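Side-chain contact in sporulation-control protein spo0M (Bacillus subtilis, PDB 5CL2), which controls expression of the sporulation regulator gene spo0A and is required for cells to pass the morphological stage 0 of sporulation: residues 137-140 against 141-145. Sequence-based numbering, arbitrary orientation.
Sequences VLEA and IENLG
Glu139 and Asn143 meet one turn apart on the outer side of helix 132-143, where methylene CG of Glu139 lies 3.5 Å from ND2 of Asn143. The side chains cross at an angle, carboxylate and amide planes nearly perpendicular (82°), and OE2 of Glu139 comes no nearer than 4.1 Å to ND2 of Asn143, so the methylene does the touching. Asn143 owes its position to a first torsion that sets CG beside its own backbone N (chi1 -70°), folding the amide back over the carbonyl of Glu139. O of Glu139 takes the backbone N-H of Asn143 (N to O 2.9 Å); ND2 of Asn143, though 3.1 Å from that O, is badly angled for a bond and pairs instead with OE2 of Glu240. On the inner side, CG1 of Val137 packs against CG1 of Ile141 at 4.3 Å. Branched apolar chains suit this face: Val137 and Leu138 touch Phe189, and Ile141 Leu187, on strand 185-191, while Leu138 and Ile141 also meet Phe171 of strand 165-173. The single methyl of Ala140 lies against Glu240 and Leu243 of helix 236-248, consistent with a small residue at this interface. Helical bonding weakens at Leu144 N to Ala140 O (3.3 Å). Gly145 takes a positive phi of 103°, easy without a side chain, as the chain turns toward strand 146-155. The helix is amphipathic here: apolar branches seat it on the sheet, while the amide-carboxylate bond, with apolar contacts of Ala140 and Leu144, joins it to helix 236-248.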
loop_
_atom_site.group_PDB
_atom_site.type_symbol
_atom_site.label_atom_id
_atom_site.label_comp_id
_atom_site.label_asym_id
_atom_site.label_seq_id
_atom_site.Cartn_x
_atom_site.Cartn_y
_atom_site.Cartn_z
ATOM N N VAL A 137 22.836 -0.580 3.794
ATOM C CA VAL A 137 22.484 -1.913 4.282
ATOM C C VAL A 137 23.179 -2.996 3.450
ATOM O O VAL A 137 23.671 -3.982 3.992
ATOM C CB VAL A 137 20.965 -2.160 4.272
ATOM C CG1 VAL A 137 20.656 -3.545 4.827
ATOM C CG2 VAL A 137 20.252 -1.112 5.110
ATOM N N LEU A 138 23.241 -2.792 2.142
ATOM C CA LEU A 138 23.803 -3.783 1.219
ATOM C C LEU A 138 25.296 -3.959 1.456
ATOM O O LEU A 138 25.811 -5.085 1.513
ATOM C CB LEU A 138 23.553 -3.362 -0.228
ATOM C CG LEU A 138 22.087 -3.313 -0.662
ATOM C CD1 LEU A 138 21.946 -2.712 -2.085
ATOM C CD2 LEU A 138 21.451 -4.704 -0.563
ATOM N N GLU A 139 25.985 -2.828 1.583
ATOM C CA GLU A 139 27.404 -2.849 1.883
ATOM C C GLU A 139 27.661 -3.493 3.237
ATOM O O GLU A 139 28.561 -4.325 3.371
ATOM C CB GLU A 139 27.972 -1.431 1.855
ATOM C CG GLU A 139 29.401 -1.313 2.367
ATOM C CD GLU A 139 29.911 0.125 2.352
ATOM O OE1 GLU A 139 29.152 1.027 1.927
ATOM O OE2 GLU A 139 31.077 0.352 2.748
ATOM N N ALA A 140 26.841 -3.137 4.224
ATOM C CA ALA A 140 26.931 -3.714 5.565
ATOM C C ALA A 140 26.792 -5.233 5.558
ATOM O O ALA A 140 27.553 -5.925 6.224
ATOM C CB ALA A 140 25.883 -3.101 6.475
ATOM N N ILE A 141 25.804 -5.738 4.829
ATOM C CA ILE A 141 25.567 -7.172 4.724
ATOM C C ILE A 141 26.740 -7.872 4.031
ATOM O O ILE A 141 27.212 -8.924 4.495
ATOM C CB ILE A 141 24.267 -7.477 3.954
ATOM C CG1 ILE A 141 23.037 -7.077 4.777
ATOM C CG2 ILE A 141 24.201 -8.944 3.573
ATOM C CD1 ILE A 141 22.841 -7.863 6.063
ATOM N N GLU A 142 27.251 -7.289 2.945
ATOM C CA GLU A 142 28.359 -7.971 2.277
ATOM C C GLU A 142 29.622 -7.964 3.150
ATOM O O GLU A 142 30.369 -8.946 3.165
ATOM C CB GLU A 142 28.685 -7.353 0.928
ATOM C CG GLU A 142 27.565 -7.382 -0.099
ATOM C CD GLU A 142 28.054 -7.012 -1.493
ATOM O OE1 GLU A 142 28.596 -5.898 -1.631
ATOM O OE2 GLU A 142 27.854 -7.800 -2.453
ATOM N N ASN A 143 29.821 -6.899 3.923
ATOM C CA ASN A 143 30.987 -6.827 4.804
ATOM C C ASN A 143 30.990 -7.941 5.835
ATOM O O ASN A 143 32.048 -8.445 6.193
ATOM C CB ASN A 143 31.054 -5.474 5.499
ATOM C CG ASN A 143 31.403 -4.360 4.541
ATOM O OD1 ASN A 143 31.983 -4.605 3.482
ATOM N ND2 ASN A 143 31.034 -3.130 4.892
ATOM N N LEU A 144 29.805 -8.357 6.270
ATOM C CA LEU A 144 29.688 -9.435 7.239
ATOM C C LEU A 144 30.083 -10.774 6.637
ATOM O O LEU A 144 30.209 -11.750 7.368
ATOM C CB LEU A 144 28.262 -9.532 7.803
ATOM C CG LEU A 144 27.766 -8.446 8.763
ATOM C CD1 LEU A 144 26.368 -8.770 9.260
ATOM C CD2 LEU A 144 28.707 -8.327 9.948
ATOM N N GLY A 145 30.370 -10.819 5.336
ATOM C CA GLY A 145 30.519 -12.107 4.674
ATOM C C GLY A 145 29.394 -12.627 3.799
ATOM O O GLY A 145 29.152 -13.822 3.752
#